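Botulinum neurotoxin type C1 (Clostridium botulinum, PDB 3R4S) binds sialic acid at two sites in its receptor-binding fragment, consistent with ganglioside-dependent entry of the toxin into nerve cells. Local coordinates at residues A[59-64]-A[186-191]; A[84-89]-A[110-115]; A[119-124]-A[180-185]; A[254-259]-A[422-427]. One frame throughout, in Å; residues are numbered along the deposited sequence.

Interaction 1: A[59-64]-A[186-191]; sequences GKVIVT and ITFEIN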
loop_
_atom_site.group_PDB
_atom_site.type_symbol
_atom_site.label_atom_id
_atom_site.label_comp_id
_atom_site.label_asym_id
_atom_site.label_seq_id
_atom_site.Cartn_x
_atom_site.Cartn_y
_atom_site.Cartn_z
ATOM N N GLY A 59 -9.574 10.153 18.660
ATOM C CA GLY A 59 -10.783 9.946 17.893
ATOM C C GLY A 59 -11.476 8.629 18.181
ATOM O O GLY A 59 -10.846 7.606 18.458
ATOM N N LYS A 60 -12.795 8.666 18.082
ATOM C CA LYS A 60 -13.638 7.522 18.351
ATOM C C LYS A 60 -14.806 7.631 17.366
ATOM O O LYS A 60 -15.491 8.647 17.335
ATOM C CB LYS A 60 -14.130 7.625 19.806
ATOM C CG LYS A 60 -14.801 6.404 20.387
ATOM C CD LYS A 60 -15.144 6.642 21.873
ATOM C CE LYS A 60 -15.827 5.436 22.489
ATOM N NZ LYS A 60 -16.263 5.675 23.903
ATOM N N VAL A 61 -15.012 6.610 16.536
ATOM C CA VAL A 61 -16.182 6.575 15.670
ATOM C C VAL A 61 -17.071 5.429 16.122
ATOM O O VAL A 61 -16.631 4.285 16.160
ATOM C CB VAL A 61 -15.811 6.379 14.192
ATOM C CG1 VAL A 61 -17.070 6.218 13.341
ATOM C CG2 VAL A 61 -14.956 7.543 13.681
ATOM N N ILE A 62 -18.316 5.739 16.474
ATOM C CA ILE A 62 -19.227 4.731 16.987
ATOM C C ILE A 62 -20.375 4.480 16.014
ATOM O O ILE A 62 -21.122 5.400 15.683
ATOM C CB ILE A 62 -19.818 5.167 18.329
ATOM C CG1 ILE A 62 -18.707 5.563 19.300
ATOM C CG2 ILE A 62 -20.685 4.072 18.907
ATOM C CD1 ILE A 62 -19.227 6.125 20.596
ATOM N N VAL A 63 -20.504 3.237 15.550
ATOM C CA VAL A 63 -21.609 2.856 14.669
ATOM C C VAL A 63 -22.615 2.048 15.477
ATOM O O VAL A 63 -22.254 1.042 16.105
ATOM C CB VAL A 63 -21.134 1.997 13.485
ATOM C CG1 VAL A 63 -22.310 1.612 12.599
ATOM C CG2 VAL A 63 -20.064 2.730 12.675
ATOM N N THR A 64 -23.869 2.492 15.481
ATOM C CA THR A 64 -24.932 1.770 16.176
ATOM C C THR A 64 -25.937 1.257 15.163
ATOM O O THR A 64 -26.711 2.023 14.585
ATOM C CB THR A 64 -25.629 2.640 17.226
ATOM O OG1 THR A 64 -24.649 3.137 18.143
ATOM C CG2 THR A 64 -26.680 1.829 17.995
ATOM N N ILE A 186 -20.463 -0.961 16.879
ATOM C CA ILE A 186 -19.083 -1.101 16.445
ATOM C C ILE A 186 -18.326 0.170 16.771
ATOM O O ILE A 186 -18.775 1.268 16.437
ATOM C CB ILE A 186 -18.987 -1.335 14.928
ATOM C CG1 ILE A 186 -19.833 -2.533 14.518
ATOM C CG2 ILE A 186 -17.531 -1.499 14.503
ATOM C CD1 ILE A 186 -19.914 -2.724 13.028
ATOM N N THR A 187 -17.163 0.020 17.406
ATOM C CA THR A 187 -16.387 1.170 17.860
ATOM C C THR A 187 -14.983 1.187 17.263
ATOM O O THR A 187 -14.150 0.329 17.575
ATOM C CB THR A 187 -16.270 1.193 19.394
ATOM O OG1 THR A 187 -17.578 1.130 19.970
ATOM C CG2 THR A 187 -15.586 2.472 19.856
ATOM N N PHE A 188 -14.744 2.156 16.386
ATOM C CA PHE A 188 -13.423 2.414 15.852
ATOM C C PHE A 188 -12.686 3.343 16.813
ATOM O O PHE A 188 -13.062 4.495 16.992
ATOM C CB PHE A 188 -13.510 3.070 14.472
ATOM C CG PHE A 188 -14.266 2.255 13.453
ATOM C CD1 PHE A 188 -13.587 1.560 12.453
ATOM C CD2 PHE A 188 -15.657 2.194 13.484
ATOM C CE1 PHE A 188 -14.281 0.814 11.497
ATOM C CE2 PHE A 188 -16.362 1.442 12.540
ATOM C CZ PHE A 188 -15.671 0.751 11.549
ATOM N N GLU A 189 -11.628 2.833 17.425
ATOM C CA GLU A 189 -10.811 3.627 18.329
ATOM C C GLU A 189 -9.568 2.822 18.633
ATOM O O GLU A 189 -9.652 1.606 18.841
ATOM C CB GLU A 189 -11.569 3.922 19.631
ATOM C CG GLU A 189 -10.809 4.810 20.604
ATOM C CD GLU A 189 -11.572 5.105 21.897
ATOM O OE1 GLU A 189 -12.372 4.253 22.346
ATOM O OE2 GLU A 189 -11.357 6.199 22.466
ATOM N N ILE A 190 -8.412 3.483 18.649
ATOM C CA ILE A 190 -7.164 2.780 18.936
ATOM C C ILE A 190 -6.929 2.717 20.439
ATOM O O ILE A 190 -6.500 3.698 21.046
ATOM C CB ILE A 190 -5.962 3.451 18.236
ATOM C CG1 ILE A 190 -6.270 3.644 16.747
ATOM C CG2 ILE A 190 -4.713 2.605 18.451
ATOM C CD1 ILE A 190 -5.277 4.578 15.988
ATOM N N ASN A 191 -7.242 1.568 21.034
ATOM C CA ASN A 191 -7.166 1.377 22.482
ATOM C C ASN A 191 -6.105 0.357 22.874
ATOM O O ASN A 191 -6.254 -0.842 22.634
ATOM C CB ASN A 191 -8.523 0.924 23.031
ATOM C CG ASN A 191 -9.597 1.994 22.886
ATOM O OD1 ASN A 191 -9.310 3.187 22.983
ATOM N ND2 ASN A 191 -10.841 1.573 22.657
HETATM O O HOH W 1 -8.402 6.296 18.487
#
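V61 and V63 pair with F188 and I186 through four backbone hydrogen bonds, two to each hydrogen-bonded pair of an antiparallel ladder. V61 N gives to F188 O at 2.9 Å and F188 N returns to V61 O; V63 N to I186 O, at 2.8 Å, is nearly straight at 173°. I62 and T187 form the non-hydrogen-bonded pair between them. Beyond the last direct bond a water carries the link on, giving a hydrogen to G59 O and accepting one from I190 N. The apolar packing is that of a lectin-like jelly-roll sandwich, as expected of a concanavalin-clan domain: V61, V63, I186 and F188 share one face, where L14, L16 and F213 pack on the last three, and beta-branched and aromatic residues suit a buried sheet. The F188 ring meets V63 CG2 through CE2, 3.9 Å away, while V61 O lies in the ring plane at its edge, 3.5 Å from CD2. F49 and F213 meet the same ring edge-to-face. The other face is mixed and partly exposed, with I62 beside T187, K60 and E189. There the extended chain of K60, its CG anti to the backbone N (chi1 -168°), crosses the E189 carboxylate and touches T187 CG2 with CE. K60 NZ stays 4.4 Å from E189 OE1, too far for a salt bridge; N191 ND2 instead donates to that oxygen at 3.1 Å, from above the carboxylate plane.

Interaction 2: A[84-89]-A[110-115]; sequences IRINKW and IGIISN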
loop_
_atom_site.group_PDB
_atom_site.type_symbol
_atom_site.label_atom_id
_atom_site.label_comp_id
_atom_site.label_asym_id
_atom_site.label_seq_id
_atom_site.Cartn_x
_atom_site.Cartn_y
_atom_site.Cartn_z
ATOM N N ILE A 84 -7.685 -0.261 5.175
ATOM C CA ILE A 84 -7.046 0.203 6.388
ATOM C C ILE A 84 -5.586 0.521 6.141
ATOM O O ILE A 84 -4.924 -0.114 5.315
ATOM C CB ILE A 84 -7.154 -0.845 7.525
ATOM C CG1 ILE A 84 -6.359 -0.376 8.753
ATOM C CG2 ILE A 84 -6.645 -2.229 7.063
ATOM C CD1 ILE A 84 -6.595 -1.246 9.998
ATOM N N ARG A 85 -5.087 1.531 6.840
ATOM C CA ARG A 85 -3.663 1.834 6.834
ATOM C C ARG A 85 -3.223 2.107 8.272
ATOM O O ARG A 85 -3.945 2.769 9.025
ATOM C CB ARG A 85 -3.368 3.065 5.966
ATOM C CG ARG A 85 -1.874 3.345 5.788
ATOM C CD ARG A 85 -1.593 4.615 4.946
ATOM N NE ARG A 85 -0.169 4.932 5.027
ATOM C CZ ARG A 85 0.339 6.145 5.219
ATOM N NH1 ARG A 85 -0.452 7.214 5.333
ATOM N NH2 ARG A 85 1.653 6.290 5.270
ATOM N N ILE A 86 -2.048 1.601 8.640
ATOM C CA ILE A 86 -1.465 1.842 9.962
ATOM C C ILE A 86 -0.078 2.452 9.813
ATOM O O ILE A 86 0.748 1.950 9.044
ATOM C CB ILE A 86 -1.301 0.524 10.773
ATOM C CG1 ILE A 86 -2.595 -0.309 10.780
ATOM C CG2 ILE A 86 -0.857 0.818 12.213
ATOM C CD1 ILE A 86 -3.622 0.245 11.689
ATOM N N ASN A 87 0.188 3.519 10.553
ATOM C CA ASN A 87 1.537 4.097 10.573
ATOM C C ASN A 87 1.891 4.555 11.981
ATOM O O ASN A 87 1.117 5.269 12.610
ATOM C CB ASN A 87 1.637 5.283 9.613
ATOM C CG ASN A 87 3.079 5.757 9.413
ATOM O OD1 ASN A 87 3.944 4.994 8.989
ATOM N ND2 ASN A 87 3.332 7.023 9.708
ATOM N N LYS A 88 3.037 4.137 12.504
ATOM C CA LYS A 88 3.983 3.258 11.840
ATOM C C LYS A 88 3.834 1.856 12.446
ATOM O O LYS A 88 4.041 1.655 13.643
ATOM C CB LYS A 88 5.392 3.815 12.070
ATOM C CG LYS A 88 6.543 3.088 11.383
ATOM C CD LYS A 88 7.881 3.758 11.769
ATOM C CE LYS A 88 9.097 3.038 11.167
ATOM N NZ LYS A 88 10.408 3.627 11.593
ATOM N N TRP A 89 3.439 0.894 11.618
ATOM C CA TRP A 89 3.171 -0.459 12.087
ATOM C C TRP A 89 4.473 -1.256 12.218
ATOM O O TRP A 89 4.788 -2.108 11.389
ATOM C CB TRP A 89 2.189 -1.162 11.141
ATOM C CG TRP A 89 1.680 -2.488 11.647
ATOM C CD1 TRP A 89 1.943 -3.067 12.858
ATOM C CD2 TRP A 89 0.819 -3.399 10.945
ATOM N NE1 TRP A 89 1.299 -4.285 12.950
ATOM C CE2 TRP A 89 0.610 -4.512 11.786
ATOM C CE3 TRP A 89 0.212 -3.384 9.683
ATOM C CZ2 TRP A 89 -0.186 -5.600 11.405
ATOM C CZ3 TRP A 89 -0.577 -4.469 9.304
ATOM C CH2 TRP A 89 -0.769 -5.557 10.161
ATOM N N ILE A 110 -11.475 -6.676 16.279
ATOM C CA ILE A 110 -10.268 -6.691 15.471
ATOM C C ILE A 110 -9.198 -5.877 16.171
ATOM O O ILE A 110 -9.466 -4.771 16.635
ATOM C CB ILE A 110 -10.514 -6.112 14.071
ATOM C CG1 ILE A 110 -11.426 -7.052 13.272
ATOM C CG2 ILE A 110 -9.186 -5.911 13.338
ATOM C CD1 ILE A 110 -11.959 -6.456 11.968
ATOM N N GLY A 111 -7.992 -6.431 16.248
ATOM C CA GLY A 111 -6.882 -5.766 16.908
ATOM C C GLY A 111 -5.567 -6.003 16.184
ATOM O O GLY A 111 -5.476 -6.845 15.275
ATOM N N ILE A 112 -4.554 -5.236 16.566
ATOM C CA ILE A 112 -3.216 -5.419 16.033
ATOM C C ILE A 112 -2.214 -5.608 17.176
ATOM O O ILE A 112 -2.366 -5.032 18.260
ATOM C CB ILE A 112 -2.779 -4.227 15.162
ATOM C CG1 ILE A 112 -2.948 -2.918 15.927
ATOM C CG2 ILE A 112 -3.578 -4.206 13.846
ATOM C CD1 ILE A 112 -2.530 -1.674 15.124
ATOM N N ILE A 113 -1.204 -6.435 16.928
ATOM C CA ILE A 113 -0.123 -6.643 17.886
ATOM C C ILE A 113 1.074 -7.192 17.125
ATOM O O ILE A 113 0.912 -8.029 16.243
ATOM C CB ILE A 113 -0.541 -7.578 19.045
ATOM C CG1 ILE A 113 0.540 -7.619 20.133
ATOM C CG2 ILE A 113 -0.857 -8.991 18.537
ATOM C CD1 ILE A 113 0.070 -8.325 21.407
ATOM N N SER A 114 2.267 -6.705 17.455
ATOM C CA SER A 114 3.463 -7.029 16.679
ATOM C C SER A 114 3.163 -6.816 15.205
ATOM O O SER A 114 2.690 -5.748 14.811
ATOM C CB SER A 114 3.907 -8.477 16.922
ATOM O OG SER A 114 4.251 -8.669 18.279
ATOM N N ASN A 115 3.406 -7.845 14.402
ATOM C CA ASN A 115 3.172 -7.765 12.962
ATOM C C ASN A 115 1.872 -8.447 12.531
ATOM O O ASN A 115 1.721 -8.817 11.361
ATOM C CB ASN A 115 4.373 -8.336 12.186
ATOM C CG ASN A 115 4.640 -9.792 12.515
ATOM O OD1 ASN A 115 4.724 -10.166 13.683
ATOM N ND2 ASN A 115 4.750 -10.628 11.485
#
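The indole N-H of W89 gives a bent hydrogen bond to the backbone carbonyl of S114, and I86 and I112 meet tip to tip beside it. W89 CG is anti to the backbone N (chi1 -171°), which carries the ring across to the end of strand 108-113 and the turn that follows. NE1 lies 2.7 Å from S114 O, a short bond with an N-H...O angle of 137°. The oxygen sits 22° out of the indole plane, whereas the donor lies in the plane of the carbonyl, so the tilt is on the tryptophan side. Past the nitrogen, CZ2 approaches the backbone carbon of N115 at 3.7 Å. ND2 of N115 donates to Y135 O. Tryptophan suits this place because one side chain supplies both a broad apolar surface and a donor for a carbonyl at a chain turn. I112 reaches inward with CD1, which comes 4.1 Å from I86 CD1; its CG2 branch lies 4.4 Å from W89 CZ2. Y135 packs edge-to-face against the indole, and L117 also touches it. M208 adjoins I86, and I98 adjoins I112. Strand 77-87 and strand 108-113 belong to different sheets, and these inward-facing isoleucines, with the tryptophan at their end, form part of the hydrophobic core between the layers of a jelly-roll beta-sandwich.

Interaction 3: A[119-124]-A[180-185]; sequences FTLKQN and INFSKT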
loop_
_atom_site.group_PDB
_atom_site.type_symbol
_atom_site.label_atom_id
_atom_site.label_comp_id
_atom_site.label_asym_id
_atom_site.label_seq_id
_atom_site.Cartn_x
_atom_site.Cartn_y
_atom_site.Cartn_z
ATOM N N PHE A 119 -8.496 -11.030 13.801
ATOM C CA PHE A 119 -9.953 -11.033 13.912
ATOM C C PHE A 119 -10.368 -12.074 14.927
ATOM O O PHE A 119 -9.889 -13.203 14.887
ATOM C CB PHE A 119 -10.630 -11.339 12.572
ATOM C CG PHE A 119 -12.125 -11.469 12.681
ATOM C CD1 PHE A 119 -12.932 -10.335 12.730
ATOM C CD2 PHE A 119 -12.721 -12.720 12.750
ATOM C CE1 PHE A 119 -14.325 -10.443 12.844
ATOM C CE2 PHE A 119 -14.104 -12.845 12.867
ATOM C CZ PHE A 119 -14.908 -11.699 12.922
ATOM N N THR A 120 -11.260 -11.697 15.833
ATOM C CA THR A 120 -11.670 -12.593 16.907
ATOM C C THR A 120 -13.185 -12.697 17.050
ATOM O O THR A 120 -13.887 -11.677 17.098
ATOM C CB THR A 120 -11.122 -12.117 18.252
ATOM O OG1 THR A 120 -9.703 -11.950 18.154
ATOM C CG2 THR A 120 -11.443 -13.128 19.342
ATOM N N LEU A 121 -13.688 -13.927 17.093
ATOM C CA LEU A 121 -15.042 -14.172 17.579
ATOM C C LEU A 121 -14.934 -14.414 19.080
ATOM O O LEU A 121 -14.196 -15.302 19.514
ATOM C CB LEU A 121 -15.664 -15.387 16.897
ATOM C CG LEU A 121 -16.133 -15.220 15.447
ATOM C CD1 LEU A 121 -16.805 -16.489 14.977
ATOM C CD2 LEU A 121 -17.085 -14.043 15.290
ATOM N N LYS A 122 -15.631 -13.612 19.877
ATOM C CA LYS A 122 -15.602 -13.802 21.320
ATOM C C LYS A 122 -16.901 -14.437 21.802
ATOM O O LYS A 122 -17.952 -13.790 21.831
ATOM C CB LYS A 122 -15.355 -12.482 22.046
ATOM C CG LYS A 122 -15.159 -12.650 23.550
ATOM C CD LYS A 122 -15.009 -11.306 24.238
ATOM C CE LYS A 122 -14.734 -11.459 25.729
ATOM N NZ LYS A 122 -13.289 -11.477 26.006
ATOM N N GLN A 123 -16.827 -15.716 22.159
ATOM C CA GLN A 123 -18.010 -16.444 22.593
ATOM C C GLN A 123 -18.471 -15.977 23.963
ATOM O O GLN A 123 -19.646 -15.689 24.166
ATOM C CB GLN A 123 -17.748 -17.948 22.612
ATOM C CG GLN A 123 -18.903 -18.755 23.170
ATOM C CD GLN A 123 -18.610 -20.245 23.198
ATOM O OE1 GLN A 123 -17.462 -20.664 23.082
ATOM N NE2 GLN A 123 -19.655 -21.051 23.343
ATOM N N ASN A 124 -17.534 -15.911 24.901
ATOM C CA ASN A 124 -17.821 -15.475 26.263
ATOM C C ASN A 124 -16.485 -15.106 26.891
ATOM O O ASN A 124 -15.462 -15.124 26.203
ATOM C CB ASN A 124 -18.519 -16.590 27.056
ATOM C CG ASN A 124 -17.750 -17.898 27.015
ATOM O OD1 ASN A 124 -16.548 -17.930 27.297
ATOM N ND2 ASN A 124 -18.431 -18.980 26.640
ATOM N N ILE A 180 -22.904 -17.298 21.820
ATOM C CA ILE A 180 -22.285 -16.068 21.339
ATOM C C ILE A 180 -23.393 -15.057 21.035
ATOM O O ILE A 180 -24.461 -15.408 20.535
ATOM C CB ILE A 180 -21.375 -16.276 20.097
ATOM C CG1 ILE A 180 -20.656 -14.965 19.733
ATOM C CG2 ILE A 180 -22.174 -16.791 18.918
ATOM C CD1 ILE A 180 -19.510 -15.135 18.771
ATOM N N ASN A 181 -23.145 -13.801 21.365
ATOM C CA ASN A 181 -24.155 -12.768 21.213
ATOM C C ASN A 181 -23.535 -11.586 20.482
ATOM O O ASN A 181 -22.579 -10.999 20.970
ATOM C CB ASN A 181 -24.650 -12.341 22.591
ATOM C CG ASN A 181 -26.023 -11.713 22.544
ATOM O OD1 ASN A 181 -26.165 -10.518 22.274
ATOM N ND2 ASN A 181 -27.053 -12.520 22.809
ATOM N N PHE A 182 -24.055 -11.257 19.303
ATOM C CA PHE A 182 -23.471 -10.172 18.516
ATOM C C PHE A 182 -24.037 -8.814 18.901
ATOM O O PHE A 182 -25.247 -8.637 19.026
ATOM C CB PHE A 182 -23.611 -10.433 17.017
ATOM C CG PHE A 182 -22.743 -11.555 16.532
ATOM C CD1 PHE A 182 -21.375 -11.374 16.390
ATOM C CD2 PHE A 182 -23.286 -12.802 16.252
ATOM C CE1 PHE A 182 -20.553 -12.418 15.959
ATOM C CE2 PHE A 182 -22.479 -13.848 15.818
ATOM C CZ PHE A 182 -21.106 -13.656 15.677
ATOM N N SER A 183 -23.133 -7.866 19.096
ATOM C CA SER A 183 -23.470 -6.506 19.506
ATOM C C SER A 183 -23.901 -5.670 18.306
ATOM O O SER A 183 -23.398 -5.857 17.205
ATOM C CB SER A 183 -22.243 -5.869 20.155
ATOM O OG SER A 183 -22.431 -4.487 20.388
ATOM N N LYS A 184 -24.822 -4.741 18.510
ATOM C CA LYS A 184 -25.232 -3.864 17.415
ATOM C C LYS A 184 -24.253 -2.696 17.282
ATOM O O LYS A 184 -24.326 -1.916 16.341
ATOM C CB LYS A 184 -26.659 -3.343 17.635
ATOM C CG LYS A 184 -26.805 -2.442 18.848
ATOM C CD LYS A 184 -28.271 -2.129 19.133
ATOM C CE LYS A 184 -28.413 -1.180 20.323
ATOM N NZ LYS A 184 -29.660 -0.360 20.251
ATOM N N THR A 185 -23.331 -2.580 18.229
ATOM C CA THR A 185 -22.421 -1.439 18.233
ATOM C C THR A 185 -21.012 -1.790 17.762
ATOM O O THR A 185 -20.440 -2.792 18.192
ATOM C CB THR A 185 -22.337 -0.833 19.633
ATOM O OG1 THR A 185 -23.649 -0.438 20.045
ATOM C CG2 THR A 185 -21.423 0.375 19.649
#
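I180 CG1 stands anti to its backbone N (chi1 -175°), which lays the end of the side chain along the backbone of K122 and Q123, while F182 CG, anti to its own carbonyl carbon (chi1 -70°), turns the ring toward L121. The contact across the two segments is packing. I180 CG1 rests 3.6 Å from K122 O, and its CD1 comes 4.3 Å from L121 CB. L121 CD2 meets the F182 ring in its plane, at the edge, 3.9 Å from CE1. I180 CG1 lies over one face of that same ring, toward the rim, so the phenyl group has one neighbour at its edge and another above it. Branched aliphatic chains fit here because they fill the angle between a strand and a passing loop without asking for polar partners. The carbonyls of K122 and Q123 are met by S106 OG, and Q123 and N124 form a classic beta bulge opposite S127. Further along, S183 OG accepts from T185 N at 3.0 Å, an ST turn just where strand 185-192 begins. The loop 180-185 thus runs past the end of strand 116-124, with F182 touching W108 of strand 108-113 and V70 of helix 67-73, and Y75 packed edge-to-face on its ring.

Interaction 4: A[254-259]-A[422-427]; sequences MVNIDY and THWGFV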
loop_
_atom_site.group_PDB
_atom_site.type_symbol
_atom_site.label_atom_id
_atom_site.label_comp_id
_atom_site.label_asym_id
_atom_site.label_seq_id
_atom_site.Cartn_x
_atom_site.Cartn_y
_atom_site.Cartn_z
ATOM N N MET A 254 13.135 6.784 -4.674
ATOM C CA MET A 254 12.873 5.766 -5.672
ATOM C C MET A 254 13.629 4.515 -5.273
ATOM O O MET A 254 14.835 4.573 -5.022
ATOM C CB MET A 254 13.331 6.268 -7.039
ATOM C CG MET A 254 13.011 5.349 -8.207
ATOM S SD MET A 254 13.365 6.156 -9.784
ATOM C CE MET A 254 13.174 4.767 -10.918
ATOM N N VAL A 255 12.930 3.387 -5.206
ATOM C CA VAL A 255 13.554 2.138 -4.783
ATOM C C VAL A 255 13.246 1.004 -5.747
ATOM O O VAL A 255 12.203 0.982 -6.411
ATOM C CB VAL A 255 13.093 1.716 -3.376
ATOM C CG1 VAL A 255 13.576 2.712 -2.332
ATOM C CG2 VAL A 255 11.572 1.587 -3.329
ATOM N N ASN A 256 14.171 0.062 -5.834
ATOM C CA ASN A 256 13.933 -1.142 -6.596
ATOM C C ASN A 256 13.452 -2.206 -5.633
ATOM O O ASN A 256 14.062 -2.407 -4.579
ATOM C CB ASN A 256 15.213 -1.598 -7.289
ATOM C CG ASN A 256 14.964 -2.693 -8.284
ATOM O OD1 ASN A 256 14.937 -3.867 -7.933
ATOM N ND2 ASN A 256 14.759 -2.316 -9.539
ATOM N N ILE A 257 12.351 -2.870 -5.981
ATOM C CA ILE A 257 11.741 -3.870 -5.104
ATOM C C ILE A 257 12.724 -4.991 -4.725
ATOM O O ILE A 257 12.667 -5.535 -3.619
ATOM C CB ILE A 257 10.442 -4.452 -5.720
ATOM C CG1 ILE A 257 9.396 -3.345 -5.894
ATOM C CG2 ILE A 257 9.877 -5.587 -4.850
ATOM C CD1 ILE A 257 9.181 -2.487 -4.652
ATOM N N ASP A 258 13.629 -5.326 -5.635
ATOM C CA ASP A 258 14.664 -6.327 -5.352
ATOM C C ASP A 258 15.773 -5.812 -4.432
ATOM O O ASP A 258 16.598 -6.592 -3.968
ATOM C CB ASP A 258 15.291 -6.835 -6.654
ATOM C CG ASP A 258 14.519 -7.991 -7.262
ATOM O OD1 ASP A 258 13.558 -8.455 -6.617
ATOM O OD2 ASP A 258 14.876 -8.437 -8.373
ATOM N N TYR A 259 15.792 -4.507 -4.169
ATOM C CA TYR A 259 16.874 -3.906 -3.395
ATOM C C TYR A 259 16.382 -2.816 -2.457
ATOM O O TYR A 259 16.848 -1.675 -2.524
ATOM C CB TYR A 259 17.931 -3.322 -4.336
ATOM C CG TYR A 259 18.725 -4.386 -5.058
ATOM C CD1 TYR A 259 19.850 -4.957 -4.470
ATOM C CD2 TYR A 259 18.350 -4.825 -6.319
ATOM C CE1 TYR A 259 20.591 -5.937 -5.123
ATOM C CE2 TYR A 259 19.083 -5.807 -6.986
ATOM C CZ TYR A 259 20.205 -6.353 -6.381
ATOM O OH TYR A 259 20.939 -7.333 -7.024
ATOM N N THR A 422 12.421 -5.326 -12.222
ATOM C CA THR A 422 11.895 -4.218 -13.019
ATOM C C THR A 422 10.808 -3.461 -12.269
ATOM O O THR A 422 10.131 -2.595 -12.840
ATOM C CB THR A 422 11.302 -4.680 -14.370
ATOM O OG1 THR A 422 10.135 -5.494 -14.148
ATOM C CG2 THR A 422 12.329 -5.462 -15.176
ATOM N N HIS A 423 10.632 -3.806 -10.997
ATOM C CA HIS A 423 9.599 -3.194 -10.175
ATOM C C HIS A 423 10.181 -2.059 -9.349
ATOM O O HIS A 423 11.119 -2.261 -8.575
ATOM C CB HIS A 423 8.935 -4.231 -9.253
ATOM C CG HIS A 423 8.206 -5.312 -9.983
ATOM N ND1 HIS A 423 7.361 -6.214 -9.344
ATOM C CD2 HIS A 423 8.168 -5.654 -11.293
ATOM C CE1 HIS A 423 6.856 -7.046 -10.222
ATOM N NE2 HIS A 423 7.331 -6.730 -11.426
ATOM N N TRP A 424 9.600 -0.874 -9.508
ATOM C CA TRP A 424 10.091 0.335 -8.862
ATOM C C TRP A 424 9.039 0.937 -7.950
ATOM O O TRP A 424 7.905 1.158 -8.373
ATOM C CB TRP A 424 10.472 1.372 -9.935
ATOM C CG TRP A 424 11.574 0.885 -10.813
ATOM C CD1 TRP A 424 11.448 0.256 -12.028
ATOM C CD2 TRP A 424 12.977 0.956 -10.540
ATOM N NE1 TRP A 424 12.698 -0.053 -12.536
ATOM C CE2 TRP A 424 13.650 0.363 -11.638
ATOM C CE3 TRP A 424 13.733 1.469 -9.479
ATOM C CZ2 TRP A 424 15.035 0.265 -11.695
ATOM C CZ3 TRP A 424 15.111 1.370 -9.538
ATOM C CH2 TRP A 424 15.750 0.779 -10.640
ATOM N N GLY A 425 9.423 1.221 -6.712
ATOM C CA GLY A 425 8.536 1.874 -5.767
ATOM C C GLY A 425 8.952 3.308 -5.515
ATOM O O GLY A 425 10.093 3.696 -5.763
ATOM N N PHE A 426 8.024 4.102 -5.005
ATOM C CA PHE A 426 8.282 5.506 -4.737
ATOM C C PHE A 426 7.825 5.852 -3.342
ATOM O O PHE A 426 6.620 5.910 -3.086
ATOM C CB PHE A 426 7.541 6.378 -5.756
ATOM C CG PHE A 426 8.053 6.219 -7.150
ATOM C CD1 PHE A 426 9.173 6.926 -7.570
ATOM C CD2 PHE A 426 7.446 5.345 -8.032
ATOM C CE1 PHE A 426 9.680 6.771 -8.854
ATOM C CE2 PHE A 426 7.943 5.183 -9.326
ATOM C CZ PHE A 426 9.055 5.896 -9.739
ATOM N N VAL A 427 8.785 6.073 -2.442
ATOM C CA VAL A 427 8.476 6.403 -1.053
ATOM C C VAL A 427 8.424 7.911 -0.843
ATOM O O VAL A 427 9.418 8.602 -1.039
ATOM C CB VAL A 427 9.504 5.822 -0.082
ATOM C CG1 VAL A 427 9.078 6.109 1.344
ATOM C CG2 VAL A 427 9.667 4.329 -0.302
#
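V255 and G425 exchange a pair of backbone hydrogen bonds: V255 N gives to G425 O at 2.9 Å, and G425 N gives to V255 O at 2.8 Å. A third bond, I257 N to H423 O at 2.9 Å, is almost perfectly straight at 179° and extends the pairing past the end of strand 254-256. M254 with F426 and N256 with W424 are the non-hydrogen-bonded pairs on either side of the V255–G425 pair. N256 spends its amide twice. OD1 accepts from D258 N at 3.0 Å, closing an Asx turn as the chain leaves the strand, and ND2 donates to S421 O. With CG anti to the backbone N (chi1 -170°), the amide also sits over one face of the W424 indole, its plane almost perpendicular to the ring and ND2 3.4 Å from CZ2. This antiparallel pair joins an early and a late strand of the C-terminal receptor-binding domain, consistent with closure of its beta-trefoil. M254 CE lies on the opposite side of the indole, offset toward the rim, 3.6 Å from W424 CE3, an off-centre CH-pi contact; the long unbranched thioether reaches W424 with its methyl while CG and SD run beside F426. Its sulfur makes Met-aromatic contacts with W424 and with F426, whose CE1 is 3.8 Å from SD. Glycine suits position 425 because a CB there would crowd V255 CG2, which lies 3.5 Å from G425 O. W424 NE1 is weakly bonded to C385 O, and W424 O receives S369 OG.

Overall arrangement
From the N terminus, the 59-64 segment opens interaction 1, which closes only at 186-191, and interactions 2 and 3 both lie inside that long loop. Interaction 2 joins 84-89 to 110-115 before interaction 3 opens at 119-124, so these two are in series; I110 and F119, on neighbouring strands 108-113 and 116-124, pack together between them. Interaction 3 ends at 185, directly ahead of 186-191, and T185 touches I62 and V63. Together the three tie the sheets and connecting loops of the N-terminal beta-sandwich. Interaction 4 follows in series, closing a loop of 162 residues in the C-terminal domain, its centre about 36 Å from that of interaction 1.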